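Side-chain contacts in synaptonemal complex protein 2 (Mus musculus, PDB 5IWZ), which serves as a major component of the axial and lateral elements of synaptonemal complexes, where it is required for SYCP3 insertion and normal meiotic chromosome synapsis: residues A[24-29]-A[54-59]; A[135-140]-A[179-184]; A[209-214]-A[241-246]; A[351-356]-A[381-386]. All coordinates share one frame; numbering follows the deposited sequence.

Interaction 1: residues A[24-29]-A[54-59]; sequences NDFKPL and DDLICR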
loop_
_atom_site.group_PDB
_atom_site.type_symbol
_atom_site.label_atom_id
_atom_site.label_comp_id
_atom_site.label_asym_id
_atom_site.label_seq_id
_atom_site.Cartn_x
_atom_site.Cartn_y
_atom_site.Cartn_z
ATOM N N ASN A 24 30.797 5.914 -8.528
ATOM C CA ASN A 24 29.587 5.407 -9.170
ATOM C C ASN A 24 29.717 3.898 -9.387
ATOM O O ASN A 24 29.366 3.359 -10.440
ATOM C CB ASN A 24 29.296 6.156 -10.484
ATOM C CG ASN A 24 27.834 6.011 -10.945
ATOM O OD1 ASN A 24 26.964 5.630 -10.165
ATOM N ND2 ASN A 24 27.567 6.334 -12.212
ATOM N N ASP A 25 30.263 3.215 -8.377
ATOM C CA ASP A 25 30.447 1.764 -8.379
ATOM C C ASP A 25 29.627 1.158 -7.245
ATOM O O ASP A 25 29.977 1.307 -6.064
ATOM C CB ASP A 25 31.919 1.383 -8.227
ATOM C CG ASP A 25 32.136 -0.136 -8.235
ATOM O OD1 ASP A 25 33.240 -0.597 -7.892
ATOM O OD2 ASP A 25 31.200 -0.884 -8.577
ATOM N N PHE A 26 28.570 0.437 -7.604
ATOM C CA PHE A 26 27.664 -0.151 -6.627
ATOM C C PHE A 26 27.930 -1.629 -6.366
ATOM O O PHE A 26 27.274 -2.216 -5.500
ATOM C CB PHE A 26 26.217 0.056 -7.086
ATOM C CG PHE A 26 25.699 1.421 -6.785
ATOM C CD1 PHE A 26 24.920 1.632 -5.663
ATOM C CD2 PHE A 26 26.005 2.498 -7.604
ATOM C CE1 PHE A 26 24.453 2.884 -5.353
ATOM C CE2 PHE A 26 25.532 3.770 -7.303
ATOM C CZ PHE A 26 24.757 3.966 -6.181
ATOM N N LYS A 27 28.885 -2.242 -7.076
ATOM C CA LYS A 27 29.226 -3.643 -6.833
ATOM C C LYS A 27 29.584 -3.942 -5.378
ATOM O O LYS A 27 29.071 -4.937 -4.842
ATOM C CB LYS A 27 30.357 -4.073 -7.783
ATOM C CG LYS A 27 29.933 -4.206 -9.229
ATOM C CD LYS A 27 30.842 -5.164 -10.005
ATOM C CE LYS A 27 32.300 -4.712 -10.006
ATOM N NZ LYS A 27 32.672 -3.921 -11.222
ATOM N N PRO A 28 30.426 -3.158 -4.682
ATOM C CA PRO A 28 30.667 -3.476 -3.257
ATOM C C PRO A 28 29.394 -3.466 -2.425
ATOM O O PRO A 28 29.123 -4.433 -1.706
ATOM C CB PRO A 28 31.677 -2.394 -2.822
ATOM C CG PRO A 28 32.444 -2.112 -4.086
ATOM C CD PRO A 28 31.375 -2.141 -5.173
ATOM N N LEU A 29 28.573 -2.417 -2.532
ATOM C CA LEU A 29 27.319 -2.392 -1.786
ATOM C C LEU A 29 26.454 -3.609 -2.110
ATOM O O LEU A 29 25.904 -4.252 -1.204
ATOM C CB LEU A 29 26.562 -1.102 -2.091
ATOM C CG LEU A 29 25.385 -0.781 -1.176
ATOM C CD1 LEU A 29 25.872 -0.408 0.240
ATOM C CD2 LEU A 29 24.543 0.325 -1.785
ATOM N N ASP A 54 22.596 10.861 2.502
ATOM C CA ASP A 54 21.732 11.894 1.939
ATOM C C ASP A 54 22.217 12.310 0.559
ATOM O O ASP A 54 21.423 12.420 -0.387
ATOM C CB ASP A 54 21.679 13.093 2.883
ATOM C CG ASP A 54 20.747 14.186 2.396
ATOM O OD1 ASP A 54 21.160 15.359 2.409
ATOM O OD2 ASP A 54 19.595 13.886 2.018
ATOM N N ASP A 55 23.529 12.538 0.429
ATOM C CA ASP A 55 24.106 12.923 -0.855
ATOM C C ASP A 55 23.839 11.861 -1.915
ATOM O O ASP A 55 23.420 12.172 -3.033
ATOM C CB ASP A 55 25.616 13.155 -0.704
ATOM C CG ASP A 55 25.953 14.441 0.060
ATOM O OD1 ASP A 55 25.030 15.112 0.581
ATOM O OD2 ASP A 55 27.161 14.774 0.154
ATOM N N LEU A 56 24.098 10.601 -1.587
ATOM C CA LEU A 56 23.963 9.537 -2.577
ATOM C C LEU A 56 22.500 9.328 -2.981
ATOM O O LEU A 56 22.185 9.235 -4.173
ATOM C CB LEU A 56 24.596 8.263 -2.014
ATOM C CG LEU A 56 24.565 7.011 -2.891
ATOM C CD1 LEU A 56 25.478 7.371 -4.044
ATOM C CD2 LEU A 56 25.123 5.799 -2.109
ATOM N N ILE A 57 21.575 9.309 -2.011
ATOM C CA ILE A 57 20.171 9.054 -2.350
ATOM C C ILE A 57 19.585 10.187 -3.194
ATOM O O ILE A 57 18.891 9.937 -4.190
ATOM C CB ILE A 57 19.360 8.811 -1.070
ATOM C CG1 ILE A 57 19.669 7.416 -0.512
ATOM C CG2 ILE A 57 17.879 8.981 -1.341
ATOM C CD1 ILE A 57 19.174 7.228 0.915
ATOM N N CYS A 58 19.875 11.446 -2.833
ATOM C CA CYS A 58 19.377 12.576 -3.615
ATOM C C CYS A 58 19.937 12.561 -5.036
ATOM O O CYS A 58 19.223 12.863 -6.001
ATOM C CB CYS A 58 19.728 13.894 -2.912
ATOM S SG CYS A 58 18.799 14.188 -1.372
ATOM N N ARG A 59 21.215 12.221 -5.188
ATOM C CA ARG A 59 21.784 12.137 -6.532
ATOM C C ARG A 59 21.092 11.072 -7.369
ATOM O O ARG A 59 20.701 11.323 -8.514
ATOM C CB ARG A 59 23.271 11.838 -6.467
ATOM C CG ARG A 59 23.878 11.654 -7.838
ATOM C CD ARG A 59 25.312 11.199 -7.711
ATOM N NE ARG A 59 25.464 9.746 -7.743
ATOM C CZ ARG A 59 26.572 9.128 -7.339
ATOM N NH1 ARG A 59 27.580 9.851 -6.869
ATOM N NH2 ARG A 59 26.676 7.801 -7.392
#
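Asn-24 meets Arg-59 where the turn between helices 13-23 and 27-32 faces helix 49-63, in the armadillo-repeat-like domain, a stack of short helices. Asn-24 has left helical geometry with positive phi, and the amide end of its side chain approaches helix 49-63, with OD1 standing 3.5 Å from Arg-59 NH2. That is a long polar approach, with the amide and guanidinium planes 75° apart. The stronger partners of the guanidinium lie in helix 13-23, where NH2 donates to Ala-20 O and NH1 to Leu-21 O. Arg-59 thus grips carbonyls in the last turn of that helix, where its positive charge would probably suit the partial negative charge of the helix end. Next along the chain, Asp-25 turns its back on helix 49-63 and serves helix 27-32 instead: OD2 accepts a capping bond of 3.1 Å from Lys-27 N, which arrives from above the carboxylate plane. Phe-26 brings the apolar part of the contact. A chi1 of -80° sets its CG opposite the carbonyl carbon, and the ring reaches out to Leu-56, whose side chain comes from the opposite direction; CZ of Phe-26 packs 4.1 Å from CD1 of Leu-56. Ala-20 and Ile-72 touch both of these side chains, drawing helices 13-23 and 66-79 into the same apolar cluster. CE2 of Phe-26 sits at the edge of the Arg-59 guanidinium, near its plane, 4.2 Å from NH2, while Leu-56 CD1 rests over one face of that guanidinium, offset toward its rim and 3.6 Å above the plane.

Interaction 2: residues A[135-140]-A[179-184]; sequences LLMVIY and MNLMLD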
loop_
_atom_site.group_PDB
_atom_site.type_symbol
_atom_site.label_atom_id
_atom_site.label_comp_id
_atom_site.label_asym_id
_atom_site.label_seq_id
_atom_site.Cartn_x
_atom_site.Cartn_y
_atom_site.Cartn_z
ATOM N N LEU A 135 12.071 1.245 5.683
ATOM C CA LEU A 135 13.062 1.929 6.495
ATOM C C LEU A 135 12.391 2.876 7.489
ATOM O O LEU A 135 12.806 2.965 8.645
ATOM C CB LEU A 135 14.045 2.672 5.588
ATOM C CG LEU A 135 15.149 3.505 6.231
ATOM C CD1 LEU A 135 15.880 2.750 7.353
ATOM C CD2 LEU A 135 16.149 4.002 5.145
ATOM N N LEU A 136 11.342 3.588 7.057
ATOM C CA LEU A 136 10.589 4.424 7.990
ATOM C C LEU A 136 10.078 3.614 9.185
ATOM O O LEU A 136 10.104 4.089 10.324
ATOM C CB LEU A 136 9.411 5.077 7.268
ATOM C CG LEU A 136 9.224 6.592 7.134
ATOM C CD1 LEU A 136 7.731 6.900 7.187
ATOM C CD2 LEU A 136 10.003 7.407 8.162
ATOM N N MET A 137 9.590 2.389 8.948
ATOM C CA MET A 137 9.057 1.616 10.075
ATOM C C MET A 137 10.156 1.178 11.038
ATOM O O MET A 137 9.905 1.087 12.241
ATOM C CB MET A 137 8.265 0.389 9.589
ATOM C CG MET A 137 6.955 0.714 8.873
ATOM S SD MET A 137 5.868 1.900 9.713
ATOM C CE MET A 137 5.705 1.146 11.346
ATOM N N VAL A 138 11.367 0.889 10.533
ATOM C CA VAL A 138 12.500 0.563 11.402
ATOM C C VAL A 138 12.820 1.731 12.331
ATOM O O VAL A 138 13.122 1.544 13.520
ATOM C CB VAL A 138 13.724 0.166 10.547
ATOM C CG1 VAL A 138 15.010 0.213 11.371
ATOM C CG2 VAL A 138 13.532 -1.226 9.918
ATOM N N ILE A 139 12.767 2.957 11.804
ATOM C CA ILE A 139 12.996 4.134 12.641
ATOM C C ILE A 139 11.851 4.324 13.631
ATOM O O ILE A 139 12.059 4.714 14.786
ATOM C CB ILE A 139 13.176 5.379 11.758
ATOM C CG1 ILE A 139 14.356 5.194 10.806
ATOM C CG2 ILE A 139 13.326 6.623 12.629
ATOM C CD1 ILE A 139 14.284 6.093 9.591
ATOM N N TYR A 140 10.621 4.090 13.179
ATOM C CA TYR A 140 9.469 4.241 14.056
ATOM C C TYR A 140 9.591 3.316 15.259
ATOM O O TYR A 140 9.360 3.738 16.397
ATOM C CB TYR A 140 8.202 3.966 13.245
ATOM C CG TYR A 140 6.870 4.002 13.967
ATOM C CD1 TYR A 140 6.421 2.906 14.700
ATOM C CD2 TYR A 140 6.027 5.099 13.851
ATOM C CE1 TYR A 140 5.189 2.921 15.326
ATOM C CE2 TYR A 140 4.794 5.122 14.470
ATOM C CZ TYR A 140 4.381 4.029 15.205
ATOM O OH TYR A 140 3.164 4.040 15.828
ATOM N N MET A 179 0.569 3.783 6.990
ATOM C CA MET A 179 0.031 4.794 7.898
ATOM C C MET A 179 -0.882 4.177 8.954
ATOM O O MET A 179 -0.810 4.543 10.137
ATOM C CB MET A 179 -0.718 5.879 7.127
ATOM C CG MET A 179 -1.463 6.833 8.074
ATOM S SD MET A 179 -2.124 8.324 7.316
ATOM C CE MET A 179 -3.566 7.683 6.477
ATOM N N ASN A 180 -1.747 3.239 8.546
ATOM C CA ASN A 180 -2.637 2.584 9.501
ATOM C C ASN A 180 -1.858 1.735 10.500
ATOM O O ASN A 180 -2.250 1.634 11.665
ATOM C CB ASN A 180 -3.705 1.768 8.744
ATOM C CG ASN A 180 -4.841 2.659 8.258
ATOM O OD1 ASN A 180 -5.223 3.580 8.961
ATOM N ND2 ASN A 180 -5.340 2.431 7.047
ATOM N N LEU A 181 -0.749 1.146 10.073
ATOM C CA LEU A 181 0.142 0.463 11.003
ATOM C C LEU A 181 0.743 1.434 12.015
ATOM O O LEU A 181 0.820 1.124 13.210
ATOM C CB LEU A 181 1.236 -0.255 10.206
ATOM C CG LEU A 181 2.340 -1.006 10.937
ATOM C CD1 LEU A 181 1.791 -2.311 11.485
ATOM C CD2 LEU A 181 3.490 -1.273 9.979
ATOM N N MET A 182 1.156 2.619 11.566
ATOM C CA MET A 182 1.728 3.593 12.492
ATOM C C MET A 182 0.685 4.083 13.489
ATOM O O MET A 182 0.972 4.242 14.683
ATOM C CB MET A 182 2.312 4.772 11.715
ATOM C CG MET A 182 3.447 4.371 10.790
ATOM S SD MET A 182 4.379 5.727 10.053
ATOM C CE MET A 182 3.129 6.794 9.382
ATOM N N LEU A 183 -0.531 4.340 13.015
ATOM C CA LEU A 183 -1.581 4.751 13.930
ATOM C C LEU A 183 -1.935 3.627 14.894
ATOM O O LEU A 183 -2.335 3.898 16.027
ATOM C CB LEU A 183 -2.796 5.207 13.137
ATOM C CG LEU A 183 -2.575 6.361 12.160
ATOM C CD1 LEU A 183 -3.786 6.512 11.256
ATOM C CD2 LEU A 183 -2.322 7.652 12.926
ATOM N N ASP A 184 -1.742 2.366 14.477
ATOM C CA ASP A 184 -2.165 1.225 15.291
ATOM C C ASP A 184 -1.443 1.181 16.632
ATOM O O ASP A 184 -2.060 0.896 17.663
ATOM C CB ASP A 184 -1.936 -0.088 14.541
ATOM C CG ASP A 184 -2.519 -1.289 15.280
ATOM O OD1 ASP A 184 -3.629 -1.137 15.830
ATOM O OD2 ASP A 184 -1.885 -2.373 15.311
#
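Tyr-140 and Met-182 form the tight part of this contact between helices 123-141 and 169-185, whose short segments run almost parallel, with 6° between their directions and axes 11.5 Å apart. Tyr-140, Met-137, Met-182 and Leu-181 span the gap. The tyrosine reaches the neighbouring helix because its ring is directed away from its own backbone nitrogen (chi1 177°), and its hydroxyl donates to the carbonyl oxygen of Met-182. At 2.5 Å from Tyr-140 OH to Met-182 O the bond is shorter than expected, so its exact length is doubtful. The ring also crosses the methionine at a slant, with CE2 of Tyr-140 3.7 Å from CB of Met-182. Sulfur and ring make an oblique Met-aromatic contact, with SD of Met-182 5.0 Å from the Tyr-140 ring centroid. Met-137 supplies the second buried arm. Its chain, bent at both chi2 and chi3, brings SD to 3.6 Å from Met-182 CG and swings CE round to the solvent side of the interface. There the methyl meets the exposed Leu-181, with 3.6 Å between Met-137 CE and Leu-181 CD2, and this outer edge relies on apolar touches, in contrast to the hydrogen-bonded inner side. Leu-151 and Lys-147 of the intervening helix 144-163 also lie against Tyr-140. Two nearly parallel helices separated in sequence by a third that packs on both of them are consistent with the helical stacking of an armadillo-like alpha-solenoid.

Interaction 3: residues A[209-214]-A[241-246]; sequences RILDVG and EWFSMD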
loop_
_atom_site.group_PDB
_atom_site.type_symbol
_atom_site.label_atom_id
_atom_site.label_comp_id
_atom_site.label_asym_id
_atom_site.label_seq_id
_atom_site.Cartn_x
_atom_site.Cartn_y
_atom_site.Cartn_z
ATOM N N ARG A 209 -12.637 11.782 -0.910
ATOM C CA ARG A 209 -11.894 10.883 -1.779
ATOM C C ARG A 209 -12.469 9.470 -1.761
ATOM O O ARG A 209 -12.426 8.781 -2.783
ATOM C CB ARG A 209 -10.422 10.894 -1.369
ATOM C CG ARG A 209 -9.586 9.778 -1.940
ATOM C CD ARG A 209 -9.298 10.008 -3.364
ATOM N NE ARG A 209 -8.100 9.273 -3.735
ATOM C CZ ARG A 209 -7.711 9.050 -4.982
ATOM N NH1 ARG A 209 -8.444 9.501 -6.002
ATOM N NH2 ARG A 209 -6.625 8.381 -5.171
ATOM N N ILE A 210 -13.016 9.025 -0.629
ATOM C CA ILE A 210 -13.696 7.730 -0.602
ATOM C C ILE A 210 -14.675 7.615 -1.761
ATOM O O ILE A 210 -14.736 6.589 -2.450
ATOM C CB ILE A 210 -14.419 7.547 0.739
ATOM C CG1 ILE A 210 -13.427 7.419 1.890
ATOM C CG2 ILE A 210 -15.341 6.340 0.686
ATOM C CD1 ILE A 210 -14.090 7.653 3.244
ATOM N N LEU A 211 -15.435 8.682 -2.002
ATOM C CA LEU A 211 -16.525 8.657 -2.963
ATOM C C LEU A 211 -16.055 8.316 -4.379
ATOM O O LEU A 211 -16.813 7.709 -5.144
ATOM C CB LEU A 211 -17.246 10.012 -2.943
ATOM C CG LEU A 211 -18.372 10.267 -1.927
ATOM C CD1 LEU A 211 -18.097 9.666 -0.555
ATOM C CD2 LEU A 211 -18.643 11.753 -1.800
ATOM N N ASP A 212 -14.829 8.690 -4.767
ATOM C CA ASP A 212 -14.444 8.465 -6.159
ATOM C C ASP A 212 -13.074 7.825 -6.340
ATOM O O ASP A 212 -12.578 7.775 -7.469
ATOM C CB ASP A 212 -14.509 9.767 -6.973
ATOM C CG ASP A 212 -13.566 10.856 -6.454
ATOM O OD1 ASP A 212 -12.798 10.620 -5.492
ATOM O OD2 ASP A 212 -13.596 11.964 -7.040
ATOM N N VAL A 213 -12.467 7.294 -5.283
ATOM C CA VAL A 213 -11.156 6.689 -5.458
ATOM C C VAL A 213 -11.239 5.437 -6.336
ATOM O O VAL A 213 -10.259 5.078 -7.009
ATOM C CB VAL A 213 -10.537 6.404 -4.080
ATOM C CG1 VAL A 213 -11.405 5.411 -3.300
ATOM C CG2 VAL A 213 -9.124 5.899 -4.227
ATOM N N GLY A 214 -12.390 4.757 -6.360
ATOM C CA GLY A 214 -12.567 3.647 -7.279
ATOM C C GLY A 214 -11.725 2.428 -6.991
ATOM O O GLY A 214 -11.309 1.732 -7.930
ATOM N N GLU A 241 -19.755 17.134 8.213
ATOM C CA GLU A 241 -18.823 18.021 7.523
ATOM C C GLU A 241 -18.128 17.312 6.366
ATOM O O GLU A 241 -17.886 17.920 5.320
ATOM C CB GLU A 241 -17.769 18.545 8.499
ATOM C CG GLU A 241 -18.349 19.088 9.783
ATOM C CD GLU A 241 -17.478 20.162 10.390
ATOM O OE1 GLU A 241 -17.551 21.316 9.919
ATOM O OE2 GLU A 241 -16.714 19.851 11.325
ATOM N N TRP A 242 -17.827 16.026 6.540
ATOM C CA TRP A 242 -17.058 15.270 5.558
ATOM C C TRP A 242 -17.892 14.806 4.361
ATOM O O TRP A 242 -17.338 14.611 3.274
ATOM C CB TRP A 242 -16.413 14.065 6.241
ATOM C CG TRP A 242 -15.313 14.438 7.185
ATOM C CD1 TRP A 242 -14.664 15.642 7.258
ATOM C CD2 TRP A 242 -14.718 13.600 8.188
ATOM N NE1 TRP A 242 -13.706 15.605 8.252
ATOM C CE2 TRP A 242 -13.721 14.365 8.836
ATOM C CE3 TRP A 242 -14.940 12.287 8.613
ATOM C CZ2 TRP A 242 -12.949 13.855 9.876
ATOM C CZ3 TRP A 242 -14.158 11.781 9.644
ATOM C CH2 TRP A 242 -13.177 12.562 10.259
ATOM N N PHE A 243 -19.206 14.627 4.517
ATOM C CA PHE A 243 -20.020 14.044 3.454
ATOM C C PHE A 243 -21.243 14.915 3.195
ATOM O O PHE A 243 -22.147 14.995 4.034
ATOM C CB PHE A 243 -20.415 12.609 3.804
ATOM C CG PHE A 243 -19.241 11.708 4.105
ATOM C CD1 PHE A 243 -18.409 11.262 3.087
ATOM C CD2 PHE A 243 -18.974 11.297 5.403
ATOM C CE1 PHE A 243 -17.330 10.423 3.360
ATOM C CE2 PHE A 243 -17.905 10.458 5.680
ATOM C CZ PHE A 243 -17.076 10.021 4.653
ATOM N N SER A 244 -21.269 15.553 2.018
ATOM C CA SER A 244 -22.363 16.453 1.663
ATOM C C SER A 244 -23.708 15.730 1.644
ATOM O O SER A 244 -24.737 16.315 2.007
ATOM C CB SER A 244 -22.095 17.095 0.299
ATOM O OG SER A 244 -20.889 17.840 0.293
ATOM N N MET A 245 -23.725 14.466 1.218
ATOM C CA MET A 245 -24.981 13.737 1.070
ATOM C C MET A 245 -25.439 13.219 2.432
ATOM O O MET A 245 -24.695 12.502 3.108
ATOM C CB MET A 245 -24.825 12.581 0.078
ATOM C CG MET A 245 -25.990 11.580 0.144
ATOM S SD MET A 245 -26.118 10.291 -1.137
ATOM C CE MET A 245 -25.782 11.210 -2.631
ATOM N N ASP A 246 -26.672 13.568 2.822
ATOM C CA ASP A 246 -27.183 13.173 4.137
ATOM C C ASP A 246 -27.176 11.657 4.309
ATOM O O ASP A 246 -26.739 11.143 5.348
ATOM C CB ASP A 246 -28.589 13.732 4.344
ATOM C CG ASP A 246 -28.589 15.230 4.592
ATOM O OD1 ASP A 246 -29.663 15.781 4.917
ATOM O OD2 ASP A 246 -27.514 15.854 4.462
#
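Phe-243 has CG anti to its carbonyl carbon (chi1 -56°), which swings the ring out from the end of helix 232-242 to Ile-210 and Leu-211. Ile-210 answers with CG1 likewise anti to the carbonyl carbon (chi1 -67°) and CD1 extended beyond it (chi2 163°), which puts CD1 at the tip of its side chain. The two side chains cross at about a right angle, and CD1 of Ile-210 comes to the ring edge, near the ring plane, 4.1 Å from CZ of Phe-243. Leu-211 arrives obliquely along another part of the same ring: its CD1 is 4.0 Å from Phe-243 CD1 and almost as close to CE1. The contact is wholly apolar and mostly buried. It joins Ile-210 and Leu-211 of helix 197-212 to the residue just after helix 232-242, two helices that probably continue the armadillo-like alpha-solenoid, with helix 216-229 between them in the chain. Ile-222 and Val-223 of that helix touch Ile-210, as does Leu-268 of helix 260-274. Within its own segment, Trp-242 sets CB over one face of the Phe-243 ring, 3.8 Å above the plane and offset toward the rim. The ring of Phe-252 meets it too, with the two planes about 55° apart. Beyond the contact, the chain past Leu-211 reaches Gly-214, whose backbone bonds to Gly-314 and Ser-315 in the turn between strands 308-312 and 317-321.

Interaction 4: residues A[351-356]-A[381-386]; sequences SKKLLT and LEITNV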
loop_
_atom_site.group_PDB
_atom_site.type_symbol
_atom_site.label_atom_id
_atom_site.label_comp_id
_atom_site.label_asym_id
_atom_site.label_seq_id
_atom_site.Cartn_x
_atom_site.Cartn_y
_atom_site.Cartn_z
ATOM N N SER A 351 -29.108 -21.161 -14.848
ATOM C CA SER A 351 -29.565 -19.978 -14.114
ATOM C C SER A 351 -28.441 -19.308 -13.320
ATOM O O SER A 351 -28.698 -18.629 -12.321
ATOM C CB SER A 351 -30.757 -20.313 -13.208
ATOM O OG SER A 351 -31.907 -20.562 -14.000
ATOM N N LYS A 352 -27.192 -19.468 -13.776
ATOM C CA LYS A 352 -26.030 -18.820 -13.177
ATOM C C LYS A 352 -25.251 -18.076 -14.257
ATOM O O LYS A 352 -25.241 -18.474 -15.424
ATOM C CB LYS A 352 -25.119 -19.862 -12.470
ATOM C CG LYS A 352 -25.792 -20.570 -11.264
ATOM C CD LYS A 352 -24.941 -21.735 -10.744
ATOM C CE LYS A 352 -25.179 -23.016 -11.556
ATOM N NZ LYS A 352 -24.353 -24.183 -11.090
ATOM N N LYS A 353 -24.612 -16.979 -13.872
ATOM C CA LYS A 353 -23.699 -16.269 -14.757
ATOM C C LYS A 353 -22.265 -16.563 -14.325
ATOM O O LYS A 353 -21.878 -16.251 -13.192
ATOM C CB LYS A 353 -23.958 -14.765 -14.731
ATOM C CG LYS A 353 -24.921 -14.289 -15.779
ATOM C CD LYS A 353 -24.993 -12.780 -15.803
ATOM C CE LYS A 353 -26.186 -12.350 -16.636
ATOM N NZ LYS A 353 -26.667 -11.005 -16.224
ATOM N N LEU A 354 -21.482 -17.134 -15.237
ATOM C CA LEU A 354 -20.109 -17.540 -14.975
ATOM C C LEU A 354 -19.158 -16.538 -15.611
ATOM O O LEU A 354 -19.171 -16.349 -16.832
ATOM C CB LEU A 354 -19.838 -18.937 -15.533
ATOM C CG LEU A 354 -18.426 -19.468 -15.308
ATOM C CD1 LEU A 354 -18.073 -19.376 -13.844
ATOM C CD2 LEU A 354 -18.281 -20.918 -15.821
ATOM N N LEU A 355 -18.364 -15.874 -14.779
ATOM C CA LEU A 355 -17.253 -15.047 -15.238
ATOM C C LEU A 355 -15.994 -15.894 -15.121
ATOM O O LEU A 355 -15.588 -16.256 -14.009
ATOM C CB LEU A 355 -17.139 -13.771 -14.399
ATOM C CG LEU A 355 -15.856 -12.946 -14.609
ATOM C CD1 LEU A 355 -15.794 -12.371 -16.024
ATOM C CD2 LEU A 355 -15.807 -11.819 -13.563
ATOM N N THR A 356 -15.385 -16.215 -16.263
ATOM C CA THR A 356 -14.140 -16.975 -16.326
ATOM C C THR A 356 -13.011 -16.047 -16.745
ATOM O O THR A 356 -13.055 -15.493 -17.847
ATOM C CB THR A 356 -14.256 -18.126 -17.322
ATOM O OG1 THR A 356 -15.354 -18.953 -16.944
ATOM C CG2 THR A 356 -12.969 -18.979 -17.316
ATOM N N LEU A 381 -27.621 -10.388 -12.172
ATOM C CA LEU A 381 -26.578 -9.392 -11.946
ATOM C C LEU A 381 -25.938 -8.967 -13.265
ATOM O O LEU A 381 -25.760 -9.780 -14.176
ATOM C CB LEU A 381 -25.522 -9.943 -10.987
ATOM C CG LEU A 381 -26.096 -10.230 -9.594
ATOM C CD1 LEU A 381 -25.047 -10.901 -8.716
ATOM C CD2 LEU A 381 -26.618 -8.947 -8.940
ATOM N N GLU A 382 -25.589 -7.682 -13.362
ATOM C CA GLU A 382 -25.048 -7.101 -14.596
ATOM C C GLU A 382 -23.532 -7.318 -14.722
ATOM O O GLU A 382 -22.741 -6.380 -14.770
ATOM C CB GLU A 382 -25.369 -5.613 -14.657
ATOM C CG GLU A 382 -26.820 -5.256 -14.947
ATOM C CD GLU A 382 -26.998 -3.756 -15.208
ATOM O OE1 GLU A 382 -27.902 -3.152 -14.595
ATOM O OE2 GLU A 382 -26.229 -3.180 -16.014
ATOM N N ILE A 383 -23.134 -8.585 -14.810
ATOM C CA ILE A 383 -21.705 -8.900 -14.838
ATOM C C ILE A 383 -21.053 -8.330 -16.094
ATOM O O ILE A 383 -19.941 -7.790 -16.043
ATOM C CB ILE A 383 -21.492 -10.422 -14.725
ATOM C CG1 ILE A 383 -22.089 -10.954 -13.406
ATOM C CG2 ILE A 383 -20.005 -10.773 -14.840
ATOM C CD1 ILE A 383 -21.896 -10.002 -12.214
ATOM N N THR A 384 -21.747 -8.407 -17.234
ATOM C CA THR A 384 -21.124 -8.055 -18.507
ATOM C C THR A 384 -20.718 -6.588 -18.547
ATOM O O THR A 384 -19.578 -6.256 -18.900
ATOM C CB THR A 384 -22.068 -8.392 -19.661
ATOM O OG1 THR A 384 -22.113 -9.815 -19.834
ATOM C CG2 THR A 384 -21.581 -7.747 -20.950
ATOM N N ASN A 385 -21.629 -5.684 -18.174
ATOM C CA ASN A 385 -21.299 -4.274 -18.343
ATOM C C ASN A 385 -20.335 -3.767 -17.279
ATOM O O ASN A 385 -19.496 -2.912 -17.580
ATOM C CB ASN A 385 -22.572 -3.436 -18.385
ATOM C CG ASN A 385 -23.351 -3.651 -19.670
ATOM O OD1 ASN A 385 -24.576 -3.714 -19.659
ATOM N ND2 ASN A 385 -22.636 -3.781 -20.786
ATOM N N VAL A 386 -20.394 -4.295 -16.056
ATOM C CA VAL A 386 -19.400 -3.898 -15.058
ATOM C C VAL A 386 -18.011 -4.434 -15.417
ATOM O O VAL A 386 -17.010 -3.723 -15.291
ATOM C CB VAL A 386 -19.832 -4.353 -13.653
ATOM C CG1 VAL A 386 -18.743 -4.016 -12.651
ATOM C CG2 VAL A 386 -21.132 -3.662 -13.246
HETATM O O HOH W 1 -24.390 -9.784 -17.774
#
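The carbonyl of Leu-381 is the flat group here, and Lys-353 NZ meets its oxygen from a position tilted 31° out of the carbonyl plane, at a C=O...N angle of 149°. This ties strand 352-359 to the turn that leads into helix 383-390 in the Spt16M-like domain, where a C-terminal helix packs against antiparallel sheets, consistent with a PH-like fold. The bond from NZ to Leu-381 O is short, 2.6 Å, and the lysine reaches it with a chain extended beyond CG. The same oxygen also accepts a weak bond from Ile-383 N, closing an inverse gamma turn centred on Glu-382. The aliphatic stem of Lys-353 runs antiparallel to the Ile-383 side chain, with CD of Lys-353 4.2 Å from CG1 of Ile-383. Farther along the strand, Leu-355 CB packs 4.2 Å from Ile-383 CG2. Phe-284, Ile-346 and Phe-377 also touch Ile-383, placing it in the core beneath the helix. The lysine ammonium has two further acceptors: Glu-379 O, just before the turn, and a water 3.0 Å from NZ, which also accepts from Thr-384 N in the first turn of the helix.

In the fold
The four contacts follow one another along the chain without overlap, and none touches another. Interactions 1 and 2 belong to the armadillo-repeat-like domain, with centres about 25 Å apart. Interaction 3 carries the helical stack onward, its centre about 27 Å from that of interaction 2, and helix 169-185 of the one is followed directly by helix 197-212 of the other. Interaction 4 lies in the Spt16M-like domain, about 28 Å from interaction 3 and about 52 Å from interaction 1 between centres, and across the chain's centre from interactions 1 and 2. The character changes accordingly: the first three contacts lie among helices and the turns that end or begin them, whereas a helix covers a sheet in the last.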